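Local structure of Melibiose/raffinose/stachyose-binding protein MelE (Bacillus subtilis subsp. subtilis str. 168, 4R6H) at residues L205-P210 against K369-F374. The protein binds melibiose, raffinose and stachyose as the solute-binding component of the MelEDC-MsmX ABC transporter that imports these sugars. Numbering follows the deposited sequence.
Sequences LLITDP and KVEPYF
I207 meets the ring of F374 with one branch and the carboxylate end of E371 with the other, and so joins the apolar cluster round the ring to the more exposed side at E371 and T208; a residue branched at CB suits a place with two partners. The cluster is the closely packed part, its three residues buried and touching through several carbon pairs. CG1 of I207 lies at the ring edge, close to the ring plane and 3.7 Å from CD1 of F374, while CD1 of I207 lies 3.7 Å from CE1 of F374. L206 adds an apolar methyl obliquely, its CD1 3.7 Å from CZ of F374. A phenylalanine suits this buried place, since with CG anti to the backbone N (chi1 176°) its ring reaches both aliphatic chains; A202 and L218 touch it too. The contact lies in a lobe of a bacterial solute-binding protein, where the end of helix 192-206 and the turn after it pack against strand 370-372 and the first residue of helix 374-378. CG2 of I207 links the two parts, 3.4 Å from OE1 of E371, whose bend at chi2 (-76°) turns the carboxylate that way. An alanine in place of I207 would probably leave a gap beside the F374 ring and another beside the E371 carboxylate. T208 and E371, partly exposed, meet more sparsely: the aliphatic stem of E371 brings CG within 3.8 Å of CG2 of T208. Threonine suits this margin with two different branches on CB, the methyl meeting that stem and the hydroxyl hydrogen-bonding to D299.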
loop_
_atom_site.group_PDB
_atom_site.type_symbol
_atom_site.label_atom_id
_atom_site.label_comp_id
_atom_site.label_asym_id
_atom_site.label_seq_id
_atom_site.Cartn_x
_atom_site.Cartn_y
_atom_site.Cartn_z
ATOM N N LEU A 205 -13.042 9.657 1.644
ATOM C CA LEU A 205 -13.506 11.058 1.720
ATOM C C LEU A 205 -13.786 11.619 0.342
ATOM O O LEU A 205 -14.825 12.262 0.150
ATOM C CB LEU A 205 -12.496 11.933 2.421
ATOM C CG LEU A 205 -12.830 13.437 2.552
ATOM C CD1 LEU A 205 -13.989 13.607 3.480
ATOM C CD2 LEU A 205 -11.615 14.160 3.052
ATOM N N LEU A 206 -12.916 11.342 -0.617
ATOM C CA LEU A 206 -12.864 12.103 -1.855
ATOM C C LEU A 206 -13.069 11.304 -3.140
ATOM O O LEU A 206 -13.224 11.904 -4.190
ATOM C CB LEU A 206 -11.539 12.899 -1.968
ATOM C CG LEU A 206 -11.177 13.818 -0.814
ATOM C CD1 LEU A 206 -9.762 14.330 -0.907
ATOM C CD2 LEU A 206 -12.153 14.987 -0.773
ATOM N N ILE A 207 -13.023 9.974 -3.047
ATOM C CA ILE A 207 -12.983 9.113 -4.217
ATOM C C ILE A 207 -14.133 8.139 -4.359
ATOM O O ILE A 207 -14.753 8.094 -5.427
ATOM C CB ILE A 207 -11.648 8.320 -4.273
ATOM C CG1 ILE A 207 -10.434 9.257 -4.197
ATOM C CG2 ILE A 207 -11.592 7.458 -5.515
ATOM C CD1 ILE A 207 -10.369 10.347 -5.258
ATOM N N THR A 208 -14.461 7.358 -3.329
ATOM C CA THR A 208 -15.311 6.175 -3.522
ATOM C C THR A 208 -16.789 6.489 -3.762
ATOM O O THR A 208 -17.474 5.698 -4.436
ATOM C CB THR A 208 -15.196 5.161 -2.392
ATOM O OG1 THR A 208 -15.362 5.807 -1.137
ATOM C CG2 THR A 208 -13.815 4.503 -2.414
ATOM N N ASP A 209 -17.285 7.588 -3.210
ATOM C CA ASP A 209 -18.759 7.865 -3.283
ATOM C C ASP A 209 -19.036 8.698 -4.524
ATOM O O ASP A 209 -18.569 9.799 -4.634
ATOM C CB ASP A 209 -19.214 8.550 -2.003
ATOM C CG ASP A 209 -20.704 8.739 -1.929
ATOM O OD1 ASP A 209 -21.434 8.236 -2.791
ATOM O OD2 ASP A 209 -21.121 9.411 -0.984
ATOM N N PRO A 210 -19.804 8.136 -5.490
ATOM C CA PRO A 210 -20.050 8.897 -6.737
ATOM C C PRO A 210 -20.701 10.271 -6.502
ATOM O O PRO A 210 -20.371 11.232 -7.190
ATOM C CB PRO A 210 -20.981 7.986 -7.554
ATOM C CG PRO A 210 -21.199 6.754 -6.773
ATOM C CD PRO A 210 -20.459 6.819 -5.464
ATOM N N LYS A 369 -14.282 -3.962 -2.178
ATOM C CA LYS A 369 -13.546 -3.522 -3.335
ATOM C C LYS A 369 -12.182 -2.953 -2.959
ATOM O O LYS A 369 -11.887 -2.753 -1.752
ATOM C CB LYS A 369 -14.396 -2.512 -4.142
ATOM C CG LYS A 369 -15.744 -3.080 -4.605
ATOM C CD LYS A 369 -15.607 -4.214 -5.586
ATOM C CE LYS A 369 -16.966 -4.790 -5.963
ATOM N NZ LYS A 369 -16.944 -6.280 -5.890
ATOM N N VAL A 370 -11.375 -2.709 -3.984
ATOM C CA VAL A 370 -10.023 -2.212 -3.797
ATOM C C VAL A 370 -9.869 -0.903 -4.526
ATOM O O VAL A 370 -10.326 -0.762 -5.687
ATOM C CB VAL A 370 -8.957 -3.217 -4.293
ATOM C CG1 VAL A 370 -7.556 -2.617 -4.177
ATOM C CG2 VAL A 370 -9.070 -4.505 -3.482
ATOM N N GLU A 371 -9.245 0.048 -3.849
ATOM C CA GLU A 371 -8.901 1.321 -4.444
ATOM C C GLU A 371 -7.382 1.520 -4.386
ATOM O O GLU A 371 -6.738 1.215 -3.363
ATOM C CB GLU A 371 -9.570 2.485 -3.696
ATOM C CG GLU A 371 -10.993 2.760 -4.184
ATOM C CD GLU A 371 -10.974 3.486 -5.516
ATOM O OE1 GLU A 371 -10.144 4.416 -5.721
ATOM O OE2 GLU A 371 -11.770 3.063 -6.374
ATOM N N PRO A 372 -6.789 2.072 -5.445
ATOM C CA PRO A 372 -5.378 2.386 -5.370
ATOM C C PRO A 372 -5.058 3.451 -4.340
ATOM O O PRO A 372 -5.915 4.289 -3.995
ATOM C CB PRO A 372 -5.043 2.897 -6.794
ATOM C CG PRO A 372 -6.361 3.399 -7.304
ATOM C CD PRO A 372 -7.401 2.498 -6.719
ATOM N N TYR A 373 -3.830 3.498 -3.860
ATOM C CA TYR A 373 -3.450 4.563 -2.942
ATOM C C TYR A 373 -3.709 5.938 -3.527
ATOM O O TYR A 373 -3.312 6.258 -4.651
ATOM C CB TYR A 373 -1.993 4.436 -2.484
ATOM C CG TYR A 373 -1.894 3.704 -1.172
ATOM C CD1 TYR A 373 -2.132 4.365 0.029
ATOM C CD2 TYR A 373 -1.636 2.351 -1.136
ATOM C CE1 TYR A 373 -2.067 3.702 1.227
ATOM C CE2 TYR A 373 -1.572 1.671 0.061
ATOM C CZ TYR A 373 -1.784 2.357 1.237
ATOM O OH TYR A 373 -1.727 1.703 2.437
ATOM N N PHE A 374 -4.384 6.765 -2.746
ATOM C CA PHE A 374 -4.850 8.079 -3.199
ATOM C C PHE A 374 -3.695 8.901 -3.768
ATOM O O PHE A 374 -3.837 9.552 -4.844
ATOM C CB PHE A 374 -5.499 8.799 -2.007
ATOM C CG PHE A 374 -5.942 10.200 -2.277
ATOM C CD1 PHE A 374 -7.172 10.423 -2.870
ATOM C CD2 PHE A 374 -5.180 11.265 -1.871
ATOM C CE1 PHE A 374 -7.633 11.694 -3.077
ATOM C CE2 PHE A 374 -5.641 12.570 -2.090
ATOM C CZ PHE A 374 -6.863 12.760 -2.685
#